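Local coordinates for protein glucosamine kinase (PDB 6HWJ) that catalyses the ATP-dependent, magnesium-requiring phosphorylation of D-glucosamine to D-glucosamine 6-phosphate and, to a lesser extent, acts on glucose, at residues D193-D196 with W197-D201; V202-L205 with A206-E209. One frame throughout, in Å; residues are numbered along the deposited sequence.

Contact 1 of 2, residues D193-D196 with W197-D201; sequences DGWD and WAVDD
Two backbone N-H groups grip the carbonyl oxygen of Asp-193 from opposite faces of its plane. Asp-196 N lies 2.8 Å from Asp-193 O and Trp-197 N 3.1 Å from the same oxygen, the latter bond nearly straight at 160°. The helical bonds continue with Ala-198 N on Gly-194 O at 2.8 Å and Asp-200 N on Asp-196 O. In front of this first turn the carboxylate of Asp-193 folds back, and its OD1 takes a weak bond from Trp-195 N, 2.8 Å long but bent.

The indole of Trp-197 does the main side-chain work. Its CG sits between the backbone N and the carbonyl carbon (chi1 61°), which swings the ring back along the helix and lays one face against Gly-194. The CA of Gly-194 stands 3.4 Å from the centroid of the five-membered ring, 19° off its normal, a close CH-pi contact with no side chain in between. The methyl of Ala-198 adds to that same face near the rim. The indole NE1 bonds to Ile-306 O, a hydrogen bond that helps fix the ring's rotation, while Tyr-313 meets it edge-to-face and Pro-218 and Leu-222 of helix 212-234 also touch it.

Elsewhere on the helix, Val-199 CG2 reaches Trp-195 CE3 at 3.9 Å, and both side chains lean on helix 335-356. The side chain of Trp-195 comes within about 7 Å of that of Glu-409, which binds D-glucosamine, and a small polyol-amine, probably from the crystallisation liquor, lies beside the Trp-195 ring.

This is a helix N-cap, its capping bond weak, with Asp-193 as the capping residue; Asp-193 probably also binds ATP, consistent with helix 194-207 starting at the edge of the kinase active site.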
loop_
_atom_site.group_PDB
_atom_site.type_symbol
_atom_site.label_atom_id
_atom_site.label_comp_id
_atom_site.label_asym_id
_atom_site.label_seq_id
_atom_site.Cartn_x
_atom_site.Cartn_y
_atom_site.Cartn_z
ATOM N N ASP A 193 2.025 6.757 -12.117
ATOM C CA ASP A 193 2.699 5.736 -11.308
ATOM C C ASP A 193 3.709 4.987 -12.170
ATOM O O ASP A 193 3.731 5.107 -13.397
ATOM C CB ASP A 193 1.686 4.783 -10.652
ATOM C CG ASP A 193 1.015 3.829 -11.630
ATOM O OD1 ASP A 193 1.703 3.068 -12.334
ATOM O OD2 ASP A 193 -0.225 3.830 -11.671
ATOM N N GLY A 194 4.554 4.208 -11.494
ATOM C CA GLY A 194 5.709 3.608 -12.122
ATOM C C GLY A 194 5.378 2.645 -13.237
ATOM O O GLY A 194 6.191 2.440 -14.142
ATOM N N TRP A 195 4.203 2.028 -13.197
ATOM C CA TRP A 195 3.844 1.159 -14.326
ATOM C C TRP A 195 3.625 1.966 -15.596
ATOM O O TRP A 195 3.543 1.377 -16.679
ATOM C CB TRP A 195 2.625 0.305 -13.964
ATOM C CG TRP A 195 3.045 -0.891 -13.153
ATOM C CD1 TRP A 195 2.717 -1.173 -11.853
ATOM C CD2 TRP A 195 3.903 -1.952 -13.593
ATOM N NE1 TRP A 195 3.312 -2.361 -11.462
ATOM C CE2 TRP A 195 4.046 -2.854 -12.512
ATOM C CE3 TRP A 195 4.551 -2.236 -14.798
ATOM C CZ2 TRP A 195 4.816 -4.005 -12.606
ATOM C CZ3 TRP A 195 5.320 -3.391 -14.884
ATOM C CH2 TRP A 195 5.446 -4.252 -13.795
ATOM N N ASP A 196 3.527 3.295 -15.482
ATOM C CA ASP A 196 3.619 4.185 -16.631
ATOM C C ASP A 196 5.054 4.693 -16.833
ATOM O O ASP A 196 5.649 4.454 -17.883
ATOM C CB ASP A 196 2.652 5.361 -16.482
ATOM C CG ASP A 196 1.202 4.935 -16.596
ATOM O OD1 ASP A 196 0.879 4.197 -17.549
ATOM O OD2 ASP A 196 0.392 5.323 -15.729
ATOM N N TRP A 197 5.617 5.379 -15.828
ATOM C CA TRP A 197 6.853 6.119 -16.072
ATOM C C TRP A 197 8.079 5.226 -16.132
ATOM O O TRP A 197 9.000 5.534 -16.888
ATOM C CB TRP A 197 7.082 7.221 -15.026
ATOM C CG TRP A 197 7.219 6.822 -13.581
ATOM C CD1 TRP A 197 6.275 6.973 -12.601
ATOM C CD2 TRP A 197 8.371 6.263 -12.934
ATOM N NE1 TRP A 197 6.765 6.516 -11.396
ATOM C CE2 TRP A 197 8.048 6.073 -11.581
ATOM C CE3 TRP A 197 9.639 5.882 -13.378
ATOM C CZ2 TRP A 197 8.952 5.528 -10.666
ATOM C CZ3 TRP A 197 10.520 5.333 -12.472
ATOM C CH2 TRP A 197 10.165 5.160 -11.134
ATOM N N ALA A 198 8.109 4.119 -15.371
ATOM C CA ALA A 198 9.265 3.244 -15.434
ATOM C C ALA A 198 9.292 2.466 -16.741
ATOM O O ALA A 198 10.356 2.285 -17.338
ATOM C CB ALA A 198 9.290 2.288 -14.235
ATOM N N VAL A 199 8.130 1.987 -17.195
ATOM C CA VAL A 199 8.049 1.333 -18.490
ATOM C C VAL A 199 8.476 2.301 -19.590
ATOM O O VAL A 199 9.175 1.924 -20.529
ATOM C CB VAL A 199 6.626 0.798 -18.728
ATOM C CG1 VAL A 199 6.426 0.386 -20.169
ATOM C CG2 VAL A 199 6.340 -0.397 -17.773
ATOM N N ASP A 200 8.059 3.560 -19.492
ATOM C CA ASP A 200 8.454 4.530 -20.508
ATOM C C ASP A 200 9.964 4.786 -20.498
ATOM O O ASP A 200 10.591 4.854 -21.566
ATOM C CB ASP A 200 7.686 5.836 -20.309
ATOM C CG ASP A 200 7.919 6.805 -21.448
ATOM O OD1 ASP A 200 7.507 6.479 -22.572
ATOM O OD2 ASP A 200 8.534 7.866 -21.221
ATOM N N ASP A 201 10.564 4.947 -19.318
ATOM C CA ASP A 201 12.019 5.106 -19.243
ATOM C C ASP A 201 12.750 3.986 -19.975
ATOM O O ASP A 201 13.617 4.227 -20.826
ATOM C CB ASP A 201 12.483 5.109 -17.786
ATOM C CG ASP A 201 12.204 6.409 -17.072
ATOM O OD1 ASP A 201 11.749 7.375 -17.717
ATOM O OD2 ASP A 201 12.450 6.447 -15.842
#

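Contact 2 of 2, residues V202-L205 with A206-E209; sequences VRRL and ARGE
Arg-204 sends CG anti to its carbonyl carbon (chi1 -71°) and then bends at chi3, while Glu-209 leaves the backbone with the same first torsion (chi1 -58°) and runs extended beyond CG. The two chains meet at about a right angle, with Glu-209 OE1 at the edge of the Arg-204 guanidinium. The salt bridge is long, 3.7 Å from Arg-204 NE to Glu-209 OE1.

The other carboxylate oxygen serves Arg-207. Glu-209 OE2 lies 3.2 Å from Arg-207 NH1 but well above the guanidinium plane, so charge holds this pair and no N-H points at the oxygen. Arg-207 NH2 meanwhile rests on the aliphatic part of Arg-204, 3.4 Å from its CG. One carboxylate thus lies between two arginines, and probably offsets their like charges.

Beneath this network helix 194-207 ends in a Schellman motif. Gly-208 takes a positive phi (79°), its N bonds to Leu-205 O at 2.8 Å, and Glu-209 N reaches back to Arg-204 O at 2.9 Å. With that second bond made, the Glu-209 and Arg-204 CB atoms lie 4.1 Å apart. Ahead of the turn, Ala-206 N and Arg-207 N keep regular helical bonds to Val-202 O and Arg-203 O. Away from the charged cluster, Val-202 and Leu-205 pack on Trp-368 of helix 362-386, and Leu-205 also touches Met-212 and Ala-215.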
loop_
_atom_site.group_PDB
_atom_site.type_symbol
_atom_site.label_atom_id
_atom_site.label_comp_id
_atom_site.label_asym_id
_atom_site.label_seq_id
_atom_site.Cartn_x
_atom_site.Cartn_y
_atom_site.Cartn_z
ATOM N N VAL A 202 12.425 2.735 -19.634
ATOM C CA VAL A 202 13.167 1.592 -20.182
ATOM C C VAL A 202 12.899 1.430 -21.663
ATOM O O VAL A 202 13.787 1.032 -22.419
ATOM C CB VAL A 202 12.793 0.325 -19.366
ATOM C CG1 VAL A 202 13.414 -0.916 -19.965
ATOM C CG2 VAL A 202 13.246 0.515 -17.923
ATOM N N ARG A 203 11.679 1.739 -22.109
ATOM C CA ARG A 203 11.386 1.757 -23.533
ATOM C C ARG A 203 12.252 2.791 -24.249
ATOM O O ARG A 203 12.796 2.534 -25.336
ATOM C CB ARG A 203 9.894 2.065 -23.709
ATOM C CG ARG A 203 9.326 1.882 -25.079
ATOM C CD ARG A 203 7.797 1.906 -24.997
ATOM N NE ARG A 203 7.234 0.571 -24.780
ATOM C CZ ARG A 203 6.041 0.333 -24.228
ATOM N NH1 ARG A 203 5.283 1.337 -23.797
ATOM N NH2 ARG A 203 5.610 -0.913 -24.098
ATOM N N ARG A 204 12.406 3.968 -23.648
ATOM C CA ARG A 204 13.238 4.995 -24.263
ATOM C C ARG A 204 14.691 4.557 -24.312
ATOM O O ARG A 204 15.362 4.738 -25.337
ATOM C CB ARG A 204 13.057 6.321 -23.508
ATOM C CG ARG A 204 11.679 6.942 -23.749
ATOM C CD ARG A 204 11.411 8.170 -22.872
ATOM N NE ARG A 204 12.191 9.343 -23.278
ATOM C CZ ARG A 204 12.913 10.105 -22.455
ATOM N NH1 ARG A 204 12.965 9.847 -21.155
ATOM N NH2 ARG A 204 13.577 11.141 -22.938
ATOM N N LEU A 205 15.179 3.929 -23.238
ATOM C CA LEU A 205 16.496 3.299 -23.278
ATOM C C LEU A 205 16.607 2.342 -24.465
ATOM O O LEU A 205 17.567 2.397 -25.239
ATOM C CB LEU A 205 16.765 2.555 -21.968
ATOM C CG LEU A 205 18.013 1.660 -21.907
ATOM C CD1 LEU A 205 19.278 2.502 -21.948
ATOM C CD2 LEU A 205 17.984 0.792 -20.659
ATOM N N ALA A 206 15.625 1.448 -24.620
ATOM C CA ALA A 206 15.697 0.462 -25.696
ATOM C C ALA A 206 15.748 1.136 -27.058
ATOM O O ALA A 206 16.421 0.636 -27.972
ATOM C CB ALA A 206 14.506 -0.486 -25.609
ATOM N N ARG A 207 15.066 2.269 -27.209
ATOM C CA ARG A 207 15.103 3.028 -28.447
ATOM C C ARG A 207 16.359 3.877 -28.592
ATOM O O ARG A 207 16.547 4.489 -29.645
ATOM C CB ARG A 207 13.879 3.954 -28.541
ATOM C CG ARG A 207 12.666 3.354 -29.217
ATOM C CD ARG A 207 11.547 4.388 -29.317
ATOM N NE ARG A 207 11.151 4.883 -27.999
ATOM C CZ ARG A 207 10.222 5.809 -27.788
ATOM N NH1 ARG A 207 9.582 6.359 -28.811
ATOM N NH2 ARG A 207 9.932 6.187 -26.552
ATOM N N GLY A 208 17.208 3.947 -27.569
ATOM C CA GLY A 208 18.372 4.810 -27.627
ATOM C C GLY A 208 18.109 6.274 -27.363
ATOM O O GLY A 208 18.993 7.098 -27.625
ATOM N N GLU A 209 16.918 6.628 -26.865
ATOM C CA GLU A 209 16.620 8.007 -26.504
ATOM C C GLU A 209 17.144 8.370 -25.122
ATOM O O GLU A 209 17.220 9.558 -24.790
ATOM C CB GLU A 209 15.114 8.253 -26.543
ATOM C CG GLU A 209 14.480 7.959 -27.890
ATOM C CD GLU A 209 12.994 8.247 -27.899
ATOM O OE1 GLU A 209 12.484 8.801 -26.898
ATOM O OE2 GLU A 209 12.338 7.917 -28.905
#

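From the N terminus, the chain passes through the strands of the earlier sheets before entering helix 194-207, which carries both contacts. Contact 1 covers its first turns and contact 2 its last turns and exit. They stand in series, about 12 Å apart between centres: contact 1 finishes at Asp-201 and contact 2 opens at Val-202, so neither encloses or crosses the other. Each is local, closing helical turns but no long loop. Contact 1 leans on strand 306-309 and helices 212-234 and 335-356, near the substrate and metal sites; contact 2 continues along helices 212-234 and 335-356, adds helix 362-386 and lies away from those sites.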